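Local coordinates for protein L-hydantoinase (Arthrobacter aurescens, PDB 1GKR) that hydrolyses the ring of 5-substituted hydantoins as a dinuclear zinc cyclic amidase, with a stereoselectivity that depends on the substrate, at residues A[274-286]-A[321-335]. Sequence-based numbering, arbitrary orientation.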
# COMPACT_ATOMS: atom_id res chain seq x y z
N ASP A 274 -10.90 -24.47 21.97
CA ASP A 274 -10.52 -24.98 23.29
C ASP A 274 -11.56 -24.37 24.22
O ASP A 274 -11.65 -24.71 25.40
CB ASP A 274 -9.14 -24.47 23.73
CG ASP A 274 -8.01 -25.20 23.06
OD1 ASP A 274 -8.01 -26.45 23.10
OD2 ASP A 274 -7.10 -24.53 22.52
N ALA A 275 -12.36 -23.47 23.65
CA ALA A 275 -13.39 -22.77 24.39
C ALA A 275 -14.30 -23.70 25.16
O ALA A 275 -14.60 -23.45 26.33
CB ALA A 275 -14.21 -21.90 23.45
N GLU A 276 -14.74 -24.77 24.52
CA GLU A 276 -15.64 -25.70 25.19
C GLU A 276 -15.10 -26.40 26.43
O GLU A 276 -15.81 -26.51 27.42
CB GLU A 276 -16.17 -26.72 24.20
CG GLU A 276 -17.49 -26.30 23.57
CD GLU A 276 -17.78 -27.05 22.29
OE1 GLU A 276 -17.69 -28.31 22.30
OE2 GLU A 276 -18.09 -26.39 21.27
N ARG A 277 -13.86 -26.88 26.39
CA ARG A 277 -13.35 -27.57 27.56
C ARG A 277 -12.75 -26.65 28.61
O ARG A 277 -12.76 -26.99 29.79
CB ARG A 277 -12.32 -28.64 27.17
CG ARG A 277 -10.95 -28.11 26.87
CD ARG A 277 -10.10 -29.15 26.16
NE ARG A 277 -8.82 -28.57 25.72
CZ ARG A 277 -7.86 -28.18 26.55
NH1 ARG A 277 -8.02 -28.31 27.87
NH2 ARG A 277 -6.73 -27.65 26.07
N ILE A 278 -12.23 -25.48 28.21
CA ILE A 278 -11.62 -24.55 29.17
C ILE A 278 -12.62 -23.51 29.66
O ILE A 278 -12.49 -22.96 30.76
CB ILE A 278 -10.41 -23.83 28.55
CG1 ILE A 278 -9.31 -24.85 28.26
CG2 ILE A 278 -9.88 -22.76 29.49
CD1 ILE A 278 -8.15 -24.27 27.47
N GLY A 279 -13.63 -23.25 28.85
CA GLY A 279 -14.66 -22.30 29.23
C GLY A 279 -14.18 -20.93 29.70
O GLY A 279 -13.26 -20.35 29.13
N PRO A 280 -14.80 -20.40 30.77
CA PRO A 280 -14.48 -19.09 31.34
C PRO A 280 -13.05 -18.85 31.77
O PRO A 280 -12.63 -17.72 31.93
CB PRO A 280 -15.46 -18.99 32.51
CG PRO A 280 -15.59 -20.41 32.97
CD PRO A 280 -15.69 -21.17 31.66
N TYR A 281 -12.28 -19.92 31.94
CA TYR A 281 -10.90 -19.76 32.36
C TYR A 281 -10.00 -19.31 31.23
O TYR A 281 -8.81 -19.10 31.39
CB TYR A 281 -10.40 -21.08 32.96
CG TYR A 281 -11.07 -21.35 34.28
CD1 TYR A 281 -10.79 -20.54 35.39
CD2 TYR A 281 -12.06 -22.33 34.41
CE1 TYR A 281 -11.48 -20.69 36.58
CE2 TYR A 281 -12.76 -22.49 35.60
CZ TYR A 281 -12.46 -21.67 36.68
OH TYR A 281 -13.16 -21.79 37.86
N MET A 282 -10.63 -19.12 30.08
CA MET A 282 -9.96 -18.71 28.87
C MET A 282 -10.55 -17.38 28.44
O MET A 282 -10.15 -16.79 27.44
CB MET A 282 -10.21 -19.77 27.82
CG MET A 282 -9.74 -19.44 26.45
SD MET A 282 -10.63 -20.44 25.26
CE MET A 282 -10.74 -21.90 26.14
N LYS A 283 -11.53 -16.90 29.20
CA LYS A 283 -12.17 -15.63 28.87
C LYS A 283 -11.24 -14.50 29.23
O LYS A 283 -11.01 -14.22 30.40
CB LYS A 283 -13.47 -15.45 29.63
CG LYS A 283 -14.20 -14.21 29.19
CD LYS A 283 -15.50 -14.03 29.93
CE LYS A 283 -16.12 -12.70 29.60
NZ LYS A 283 -17.32 -12.48 30.43
N VAL A 284 -10.71 -13.85 28.20
CA VAL A 284 -9.79 -12.75 28.41
C VAL A 284 -10.14 -11.64 27.41
O VAL A 284 -10.96 -11.85 26.51
CB VAL A 284 -8.35 -13.31 28.24
CG1 VAL A 284 -8.00 -13.37 26.79
CG2 VAL A 284 -7.37 -12.50 29.06
N ALA A 285 -9.57 -10.45 27.56
CA ALA A 285 -9.89 -9.36 26.62
C ALA A 285 -8.63 -8.67 26.16
O ALA A 285 -7.86 -8.19 26.99
CB ALA A 285 -10.79 -8.35 27.26
N PRO A 286 -8.42 -8.59 24.84
CA PRO A 286 -9.26 -9.10 23.74
C PRO A 286 -9.40 -10.61 23.79
O PRO A 286 -8.56 -11.31 24.34
CB PRO A 286 -8.51 -8.68 22.49
CG PRO A 286 -7.64 -7.60 22.93
CD PRO A 286 -7.19 -8.03 24.29
N LYS A 321 -15.60 -16.75 38.16
CA LYS A 321 -15.23 -17.43 36.93
C LYS A 321 -16.17 -18.58 36.70
O LYS A 321 -16.71 -18.74 35.61
CB LYS A 321 -13.80 -17.97 37.00
CG LYS A 321 -12.71 -16.97 36.65
CD LYS A 321 -12.73 -16.57 35.18
CE LYS A 321 -11.46 -15.83 34.81
NZ LYS A 321 -11.38 -15.50 33.36
N GLU A 322 -16.37 -19.39 37.74
CA GLU A 322 -17.21 -20.58 37.66
C GLU A 322 -18.63 -20.35 37.11
O GLU A 322 -19.16 -21.18 36.37
CB GLU A 322 -17.24 -21.29 39.02
CG GLU A 322 -17.38 -22.81 38.90
CD GLU A 322 -16.16 -23.49 38.28
OE1 GLU A 322 -15.62 -22.99 37.28
OE2 GLU A 322 -15.75 -24.56 38.77
N PRO A 323 -19.27 -19.23 37.47
CA PRO A 323 -20.61 -19.03 36.93
C PRO A 323 -20.60 -18.85 35.42
O PRO A 323 -21.64 -18.85 34.77
CB PRO A 323 -21.10 -17.77 37.66
CG PRO A 323 -19.83 -17.09 38.10
CD PRO A 323 -18.96 -18.25 38.52
N GLY A 324 -19.40 -18.72 34.86
CA GLY A 324 -19.24 -18.54 33.43
C GLY A 324 -19.58 -19.77 32.61
O GLY A 324 -19.89 -19.65 31.42
N TRP A 325 -19.53 -20.94 33.23
CA TRP A 325 -19.84 -22.18 32.52
C TRP A 325 -21.25 -22.19 31.96
O TRP A 325 -21.48 -22.70 30.86
CB TRP A 325 -19.69 -23.38 33.45
CG TRP A 325 -18.29 -23.70 33.81
CD1 TRP A 325 -17.71 -23.52 35.03
CD2 TRP A 325 -17.28 -24.26 32.96
NE1 TRP A 325 -16.39 -23.94 34.99
CE2 TRP A 325 -16.11 -24.39 33.73
CE3 TRP A 325 -17.26 -24.66 31.62
CZ2 TRP A 325 -14.92 -24.91 33.21
CZ3 TRP A 325 -16.07 -25.17 31.09
CH2 TRP A 325 -14.92 -25.29 31.89
N LYS A 326 -22.19 -21.62 32.70
CA LYS A 326 -23.59 -21.59 32.28
C LYS A 326 -23.98 -20.29 31.59
O LYS A 326 -24.80 -20.28 30.67
CB LYS A 326 -24.49 -21.83 33.49
CG LYS A 326 -24.10 -23.04 34.34
CD LYS A 326 -24.81 -23.03 35.69
CE LYS A 326 -24.21 -24.06 36.65
NZ LYS A 326 -24.78 -23.98 38.03
N ASP A 327 -23.41 -19.18 32.05
CA ASP A 327 -23.69 -17.87 31.47
C ASP A 327 -22.37 -17.10 31.41
O ASP A 327 -21.89 -16.58 32.43
CB ASP A 327 -24.72 -17.13 32.32
CG ASP A 327 -25.03 -15.75 31.78
OD1 ASP A 327 -24.10 -14.94 31.67
OD2 ASP A 327 -26.21 -15.46 31.47
N VAL A 328 -21.80 -17.04 30.21
CA VAL A 328 -20.52 -16.37 29.95
C VAL A 328 -20.43 -14.92 30.44
O VAL A 328 -19.40 -14.50 30.97
CB VAL A 328 -20.18 -16.42 28.44
CG1 VAL A 328 -20.84 -15.25 27.69
CG2 VAL A 328 -18.68 -16.40 28.25
N TRP A 329 -21.51 -14.16 30.27
CA TRP A 329 -21.52 -12.77 30.67
C TRP A 329 -21.35 -12.57 32.18
O TRP A 329 -21.25 -11.43 32.64
CB TRP A 329 -22.82 -12.10 30.23
CG TRP A 329 -23.19 -12.40 28.82
CD1 TRP A 329 -24.20 -13.21 28.39
CD2 TRP A 329 -22.49 -11.98 27.64
NE1 TRP A 329 -24.17 -13.33 27.02
CE2 TRP A 329 -23.13 -12.58 26.54
CE3 TRP A 329 -21.38 -11.16 27.41
CZ2 TRP A 329 -22.70 -12.39 25.23
CZ3 TRP A 329 -20.95 -10.96 26.12
CH2 TRP A 329 -21.60 -11.58 25.04
N LYS A 330 -21.28 -13.65 32.95
CA LYS A 330 -21.13 -13.49 34.40
C LYS A 330 -19.77 -13.90 34.92
O LYS A 330 -19.57 -14.01 36.13
CB LYS A 330 -22.23 -14.27 35.13
CG LYS A 330 -23.61 -13.73 34.82
CD LYS A 330 -24.67 -14.33 35.74
CE LYS A 330 -26.09 -13.87 35.32
NZ LYS A 330 -27.21 -14.65 36.02
N ALA A 331 -18.84 -14.12 34.01
CA ALA A 331 -17.49 -14.48 34.38
C ALA A 331 -16.62 -13.28 34.04
O ALA A 331 -16.86 -12.58 33.05
CB ALA A 331 -17.05 -15.70 33.60
N GLY A 332 -15.62 -13.01 34.88
CA GLY A 332 -14.74 -11.88 34.61
C GLY A 332 -13.58 -12.23 33.70
O GLY A 332 -13.25 -13.40 33.51
N ASN A 333 -12.95 -11.22 33.12
CA ASN A 333 -11.82 -11.44 32.23
C ASN A 333 -10.50 -11.61 32.98
O ASN A 333 -10.30 -11.02 34.05
CB ASN A 333 -11.66 -10.27 31.25
CG ASN A 333 -12.87 -10.09 30.35
OD1 ASN A 333 -13.57 -11.06 30.03
ND2 ASN A 333 -13.11 -8.86 29.93
N GLY A 334 -9.61 -12.42 32.43
CA GLY A 334 -8.33 -12.58 33.08
C GLY A 334 -7.84 -14.00 33.14
O GLY A 334 -8.61 -14.95 33.04
N ALA A 335 -6.53 -14.15 33.30
CA ALA A 335 -5.93 -15.46 33.40
C ALA A 335 -4.58 -15.29 34.04
O ALA A 335 -3.90 -14.31 33.78
CB ALA A 335 -5.76 -16.07 32.03
O HOH W 1 -8.56 -17.60 33.76
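Lys321 and Lys283 each thread an ammonium group among carbonyls, tying the helical turns and loop of 274-286, whose 284-285 end lies beside the dinuclear zinc centre of this TIM-barrel amidohydrolase, to the loop 321-335. Lys321 NZ donates to Pro280 O at 2.9 Å and, within 321-335, to Gly332 O and Gly334 O, the latter on a lone pair. A methionine in place of Lys321 would probably leave these three carbonyls without their shared donor and remove one of the ties between the segments. Lys283, its CG anti to the backbone N (chi1 -175°) and its chain fully extended, reaches the other way, NZ meeting Ala331 O at 2.7 Å and Val328 O at 2.9 Å, while Tyr208 adds a cation-pi contact. Gly334 N bonds to Lys283 O, and past the lysines, toward the metals, Ala285, its side chain about 4 Å from that of the zinc ligand His183, sets CB against Asn333 ND2. Farther from the metals, Pro280 CD sits over the six-membered ring of Trp325, 3.7 Å from its centroid, in a CH-pi contact, and Pro280 CB meets Ala331 CB. Glu322 OE1 accepts from both neighbouring rings: Tyr281 OH, at 2.8 Å, and Trp325 NE1, at 2.6 Å, approach it from opposite faces of the carboxylate.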